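Local coordinates for protein SYE1 (PDB 4AWT) that binds flavin mononucleotide and probably reduces carbon-carbon double bonds with electrons from NADH or NADPH, at residues A[47-51]-A[325-329]; A[301-307]-A[319-323]. The protein carries 1 engineered substitution. All blocks are in the same frame, centred on the assembly; numbering follows the deposited sequence.

Interaction 1. Residues A[47-51]-A[325-329]; sequences QRASA and FIANP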
loop_
_atom_site.group_PDB
_atom_site.type_symbol
_atom_site.label_atom_id
_atom_site.label_comp_id
_atom_site.label_asym_id
_atom_site.label_seq_id
_atom_site.Cartn_x
_atom_site.Cartn_y
_atom_site.Cartn_z
ATOM N N GLN A 47 2.798 18.670 2.728
ATOM C CA GLN A 47 4.050 18.889 3.453
ATOM C C GLN A 47 5.155 17.960 3.012
ATOM O O GLN A 47 6.326 18.265 3.244
ATOM C CB GLN A 47 3.835 18.697 4.945
ATOM C CG GLN A 47 3.093 19.820 5.653
ATOM C CD GLN A 47 2.875 19.559 7.115
ATOM O OE1 GLN A 47 2.534 20.559 7.876
ATOM N NE2 GLN A 47 3.019 18.434 7.596
ATOM N N ARG A 48 4.803 16.810 2.447
ATOM C CA ARG A 48 5.732 15.734 2.099
ATOM C C ARG A 48 5.954 15.617 0.596
ATOM O O ARG A 48 6.571 14.674 0.123
ATOM C CB ARG A 48 5.232 14.433 2.751
ATOM C CG ARG A 48 5.420 14.505 4.256
ATOM C CD ARG A 48 4.546 13.564 5.091
ATOM N NE ARG A 48 4.838 13.717 6.502
ATOM C CZ ARG A 48 4.517 14.784 7.205
ATOM N NH1 ARG A 48 3.721 15.692 6.724
ATOM N NH2 ARG A 48 5.011 14.942 8.438
ATOM N N ALA A 49 5.494 16.615 -0.152
ATOM C CA ALA A 49 5.479 16.568 -1.617
ATOM C C ALA A 49 6.820 16.860 -2.241
ATOM O O ALA A 49 6.894 16.913 -3.493
ATOM C CB ALA A 49 4.362 17.469 -2.116
ATOM N N SER A 50 7.904 16.963 -1.477
ATOM C CA SER A 50 9.234 16.918 -2.054
ATOM C C SER A 50 9.655 15.488 -2.382
ATOM O O SER A 50 10.671 15.302 -3.041
ATOM C CB SER A 50 10.266 17.621 -1.180
ATOM O OG SER A 50 10.444 16.948 0.027
ATOM N N ALA A 51 8.895 14.472 -1.935
ATOM C CA ALA A 51 9.084 13.138 -2.454
ATOM C C ALA A 51 8.968 13.155 -3.973
ATOM O O ALA A 51 8.240 13.950 -4.543
ATOM C CB ALA A 51 8.011 12.223 -1.879
ATOM N N PHE A 325 9.329 9.309 7.009
ATOM C CA PHE A 325 8.481 10.357 6.439
ATOM C C PHE A 325 7.401 10.836 7.388
ATOM O O PHE A 325 6.913 11.937 7.257
ATOM C CB PHE A 325 7.862 9.898 5.105
ATOM C CG PHE A 325 8.346 10.665 3.904
ATOM C CD1 PHE A 325 8.324 12.045 3.896
ATOM C CD2 PHE A 325 8.840 9.995 2.799
ATOM C CE1 PHE A 325 8.738 12.760 2.797
ATOM C CE2 PHE A 325 9.254 10.709 1.678
ATOM C CZ PHE A 325 9.200 12.095 1.689
ATOM N N ILE A 326 7.012 10.021 8.365
ATOM C CA ILE A 326 6.020 10.510 9.304
ATOM C C ILE A 326 6.560 11.715 10.055
ATOM O O ILE A 326 5.869 12.712 10.194
ATOM C CB ILE A 326 5.634 9.366 10.235
ATOM C CG1 ILE A 326 4.894 8.313 9.404
ATOM C CG2 ILE A 326 4.855 9.824 11.461
ATOM C CD1 ILE A 326 4.591 7.079 10.252
ATOM N N ALA A 327 7.798 11.614 10.528
ATOM C CA ALA A 327 8.367 12.611 11.405
ATOM C C ALA A 327 9.196 13.685 10.699
ATOM O O ALA A 327 9.595 14.643 11.340
ATOM C CB ALA A 327 9.223 11.936 12.470
ATOM N N ASN A 328 9.451 13.524 9.417
ATOM C CA ASN A 328 10.340 14.409 8.678
ATOM C C ASN A 328 9.640 14.797 7.387
ATOM O O ASN A 328 9.756 14.128 6.376
ATOM C CB ASN A 328 11.678 13.737 8.363
ATOM C CG ASN A 328 12.407 13.375 9.648
ATOM O OD1 ASN A 328 13.099 14.212 10.220
ATOM N ND2 ASN A 328 12.197 12.145 10.095
ATOM N N PRO A 329 8.847 15.895 7.409
ATOM C CA PRO A 329 8.126 16.261 6.193
ATOM C C PRO A 329 9.058 16.558 5.033
ATOM O O PRO A 329 8.734 16.325 3.874
ATOM C CB PRO A 329 7.290 17.471 6.615
ATOM C CG PRO A 329 8.032 18.051 7.806
ATOM C CD PRO A 329 8.565 16.829 8.526
#
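The guanidinium of Arg-48 reads two successive carbonyls at the C-terminal end of helix 323-327. Its NE donates to the O of Phe-325 at 2.8 Å, with that oxygen close to the guanidinium plane. The second bond, from NH2 to Ile-326 O at 3.0 Å, is no more bent at the hydrogen, but its donor stands above the carbonyl plane, 43° out of it. The positive charge probably suits this helix end. The chain runs extended from CG to NE, which carries the guanidinium past Pro-329, whose CB lies over one of its faces, 3.9 Å from Arg-48 NH2. The remaining nitrogen, NH1, is satisfied by the backbone O of Tyr-44. Were the side chain cut back to an alanine, the carbonyls of Phe-325 and Ile-326 would probably lose these donors, and a gap would be likely to open beside Pro-329. Nearer the backbone, the CA-H of Arg-48 points almost straight at Pro-329 O (3.5 Å), and its CG meets Phe-325 CD1. Gln-47 O also faces Pro-329 O, 3.2 Å away, but two acceptors cannot bond. Phe-325 CZ touches Ala-51 CB at 3.8 Å, at the close of a type I turn. The contact thus ties the loop between helix 39-46 and strand 53-60 to the end of helix 323-327, with Phe-325 packed between barrel strand 20-22 and helix 331-337.

Interaction 2. Residues A[301-307]-A[319-323]; sequences RYNAEKA and IGFGR. With FMN (flavin mononucleotide), chain B; SO4 (sulfate ion), chain C.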
loop_
_atom_site.group_PDB
_atom_site.type_symbol
_atom_site.label_atom_id
_atom_site.label_comp_id
_atom_site.label_asym_id
_atom_site.label_seq_id
_atom_site.Cartn_x
_atom_site.Cartn_y
_atom_site.Cartn_z
ATOM N N ARG A 301 13.033 -0.206 6.274
ATOM C CA ARG A 301 14.276 0.034 7.005
ATOM C C ARG A 301 15.394 0.605 6.127
ATOM O O ARG A 301 16.569 0.413 6.438
ATOM C CB ARG A 301 14.759 -1.138 7.836
ATOM C CG ARG A 301 13.806 -1.510 8.947
ATOM C CD ARG A 301 13.555 -0.412 9.942
ATOM N NE ARG A 301 12.945 -0.932 11.180
ATOM C CZ ARG A 301 12.366 -0.171 12.102
ATOM N NH1 ARG A 301 12.248 1.117 11.971
ATOM N NH2 ARG A 301 11.883 -0.793 13.181
ATOM N N TYR A 302 15.068 1.344 5.103
ATOM C CA TYR A 302 16.108 2.031 4.339
ATOM C C TYR A 302 16.494 3.318 5.053
ATOM O O TYR A 302 15.711 4.028 5.662
ATOM C CB TYR A 302 15.675 2.352 2.902
ATOM C CG TYR A 302 15.716 1.103 2.064
ATOM C CD1 TYR A 302 14.649 0.211 2.014
ATOM C CD2 TYR A 302 16.867 0.745 1.361
ATOM C CE1 TYR A 302 14.713 -0.961 1.312
ATOM C CE2 TYR A 302 16.927 -0.414 0.626
ATOM C CZ TYR A 302 15.863 -1.286 0.612
ATOM O OH TYR A 302 15.962 -2.458 -0.114
ATOM N N ASN A 303 17.793 3.644 4.926
ATOM C CA ASN A 303 18.385 4.931 5.222
ATOM C C ASN A 303 19.065 5.423 3.946
ATOM O O ASN A 303 18.954 4.804 2.890
ATOM C CB ASN A 303 19.333 4.819 6.413
ATOM C CG ASN A 303 20.473 3.869 6.161
ATOM O OD1 ASN A 303 20.751 3.507 5.036
ATOM N ND2 ASN A 303 21.185 3.442 7.185
ATOM N N ALA A 304 19.687 6.597 4.011
ATOM C CA ALA A 304 20.255 7.146 2.810
ATOM C C ALA A 304 21.288 6.232 2.188
ATOM O O ALA A 304 21.345 6.092 0.978
ATOM C CB ALA A 304 20.920 8.503 3.124
ATOM N N GLU A 305 22.158 5.651 2.995
ATOM C CA GLU A 305 23.211 4.799 2.505
ATOM C C GLU A 305 22.667 3.563 1.827
ATOM O O GLU A 305 23.089 3.196 0.714
ATOM C CB GLU A 305 24.123 4.356 3.663
ATOM C CG GLU A 305 25.332 3.610 3.115
ATOM C CD GLU A 305 26.402 3.440 4.159
ATOM O OE1 GLU A 305 26.275 3.782 5.345
ATOM O OE2 GLU A 305 27.471 2.949 3.705
ATOM N N LYS A 306 21.760 2.873 2.485
ATOM C CA LYS A 306 21.244 1.628 1.915
ATOM C C LYS A 306 20.388 1.902 0.699
ATOM O O LYS A 306 20.359 1.088 -0.231
ATOM C CB LYS A 306 20.438 0.868 2.979
ATOM C CG LYS A 306 21.308 0.198 4.040
ATOM C CD LYS A 306 20.487 -0.594 5.052
ATOM C CE LYS A 306 21.221 -0.655 6.397
ATOM N NZ LYS A 306 20.799 -1.832 7.147
ATOM N N ALA A 307 19.681 3.040 0.671
ATOM C CA ALA A 307 18.873 3.376 -0.495
ATOM C C ALA A 307 19.752 3.602 -1.706
ATOM O O ALA A 307 19.515 3.062 -2.799
ATOM C CB ALA A 307 18.052 4.624 -0.202
ATOM N N ILE A 319 13.145 4.142 -3.789
ATOM C CA ILE A 319 13.152 3.650 -2.435
ATOM C C ILE A 319 12.127 4.439 -1.621
ATOM O O ILE A 319 12.136 5.666 -1.629
ATOM C CB ILE A 319 14.552 3.734 -1.793
ATOM C CG1 ILE A 319 15.559 2.887 -2.553
ATOM C CG2 ILE A 319 14.490 3.363 -0.314
ATOM C CD1 ILE A 319 15.367 1.390 -2.427
ATOM N N GLY A 320 11.266 3.693 -0.911
ATOM C CA GLY A 320 10.346 4.301 -0.005
ATOM C C GLY A 320 10.889 4.325 1.413
ATOM O O GLY A 320 11.572 3.408 1.853
ATOM N N PHE A 321 10.513 5.395 2.129
ATOM C CA PHE A 321 10.862 5.604 3.536
ATOM C C PHE A 321 9.569 5.851 4.269
ATOM O O PHE A 321 8.905 6.871 3.998
ATOM C CB PHE A 321 11.791 6.805 3.714
ATOM C CG PHE A 321 13.076 6.705 2.933
ATOM C CD1 PHE A 321 13.126 7.054 1.603
ATOM C CD2 PHE A 321 14.239 6.260 3.521
ATOM C CE1 PHE A 321 14.285 6.983 0.874
ATOM C CE2 PHE A 321 15.409 6.197 2.787
ATOM C CZ PHE A 321 15.429 6.586 1.474
ATOM N N GLY A 322 9.142 4.919 5.120
ATOM C CA GLY A 322 7.850 5.018 5.763
ATOM C C GLY A 322 7.917 5.814 7.048
ATOM O O GLY A 322 7.603 6.992 7.105
ATOM N N ARG A 323 8.388 5.137 8.102
ATOM C CA ARG A 323 8.497 5.792 9.420
ATOM C C ARG A 323 9.251 7.093 9.347
ATOM O O ARG A 323 8.797 8.081 9.959
ATOM C CB ARG A 323 8.991 4.782 10.457
ATOM C CG ARG A 323 7.872 3.811 10.799
ATOM C CD ARG A 323 8.317 2.532 11.476
ATOM N NE ARG A 323 8.922 1.621 10.531
ATOM C CZ ARG A 323 9.210 0.370 10.827
ATOM N NH1 ARG A 323 8.955 -0.087 12.060
ATOM N NH2 ARG A 323 9.728 -0.446 9.895
HETATM N N1 FMN B . 1.750 -0.256 4.050
HETATM C C2 FMN B . 0.803 -0.294 3.120
HETATM O O2 FMN B . 0.962 -0.909 2.032
HETATM N N3 FMN B . -0.405 0.357 3.328
HETATM C C4 FMN B . -0.689 1.067 4.483
HETATM O O4 FMN B . -1.768 1.714 4.544
HETATM C C4A FMN B . 0.269 1.002 5.491
HETATM N N5 FMN B . 0.034 1.604 6.726
HETATM C C5A FMN B . 1.165 1.886 7.540
HETATM C C6 FMN B . 1.032 2.706 8.632
HETATM C C7 FMN B . 2.136 3.038 9.455
HETATM C C7M FMN B . 1.934 4.044 10.562
HETATM C C8 FMN B . 3.343 2.476 9.168
HETATM C C8M FMN B . 4.583 2.801 9.976
HETATM C C9 FMN B . 3.489 1.621 8.057
HETATM C C9A FMN B . 2.407 1.324 7.225
HETATM N N10 FMN B . 2.561 0.519 6.077
HETATM C C10 FMN B . 1.512 0.415 5.183
HETATM C "C1'" FMN B . 3.887 -0.005 5.739
HETATM C "C2'" FMN B . 4.831 1.055 5.141
HETATM O "O2'" FMN B . 4.403 1.434 3.844
HETATM C "C3'" FMN B . 6.253 0.550 4.991
HETATM O "O3'" FMN B . 6.350 -0.491 4.031
HETATM C "C4'" FMN B . 6.917 0.084 6.300
HETATM O "O4'" FMN B . 6.677 0.991 7.364
HETATM C "C5'" FMN B . 8.392 -0.219 6.126
HETATM O "O5'" FMN B . 9.128 0.955 5.743
HETATM P P FMN B . 9.942 1.786 6.864
HETATM O O1P FMN B . 8.908 2.405 7.771
HETATM O O2P FMN B . 10.832 0.808 7.597
HETATM O O3P FMN B . 10.696 2.806 6.047
HETATM S S SO4 C . 9.907 1.843 15.076
HETATM O O1 SO4 C . 8.567 1.287 14.563
HETATM O O2 SO4 C . 10.800 0.755 15.283
HETATM O O3 SO4 C . 10.623 2.517 13.860
HETATM O O4 SO4 C . 9.799 2.921 16.016
HETATM O O HOH W 1 12.375 2.089 4.076
#
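Phosphate oxygen O2P of FMN is gripped from both segments: the backbone N of Arg-301 and the side-chain NH2 of Arg-323 each donate to it at 2.8 Å. Arg-323 holds O1P as well, through its own backbone N and NE, while Gly-322 N binds O3P. A CB on Gly-322 would come too close to O1P, consistent with a glycine at this point. Water 1 joins the segments, accepting from Tyr-302 N and lying 2.7 Å from both Gly-320 O and FMN O3P.

Beyond the phosphate the guanidinium groups of Arg-301 and Arg-323 stack flat, centres 3.5 Å apart and planes at 13°. The FMN phosphate and a sulfate, the latter probably from the crystallisation liquor, probably offset the like charges, though the sulfate's share may be particular to the crystal. The sulfate takes bonds from NH1 and NH2 of Arg-301 and NH1 of Arg-323; NH2 of Arg-323 is shared between the phosphate and the carbonyl of Trp-274. A bend at chi3 (-76°) turns the Arg-323 guanidinium so that its edge faces the phosphorus.

The segments belong to the beta-alpha-beta unit of strands 295-299 and 318-320 and helix 304-312, the last full crossover of the TIM barrel, and the phosphate sits at the C-terminal ends of these strands. Behind it, Ile-319 CD1 lies over one face of the Tyr-302 ring in a CH-pi contact, 4.1 Å from the centroid. The Tyr-302 hydroxyl reaches Glu-271. Ala-307 CB packs against Phe-321 CZ (3.7 Å) and Ile-319 CG2, while Asn-303 N-caps the helix by accepting from Lys-306 N.

Interactions 1 and 2 lie on the same side of the chain's centre, their centres about 13 Å apart, and no atoms touch between them beyond the chain itself. That link is short: only Pro-324 separates 319-323 from 325-329, so strand 318-320 and helix 323-327 carry the chain from one contact to the other. Interaction 2 is local, its segments 12 residues apart within one beta-alpha-beta unit, and is nested inside the longer loop closed by interaction 1, whose segments are 274 residues apart and bring the region after the first barrel strand against that after the eighth. The helix that begins at the FMN phosphate is therefore held at its other end by interaction 1, where the barrel closes.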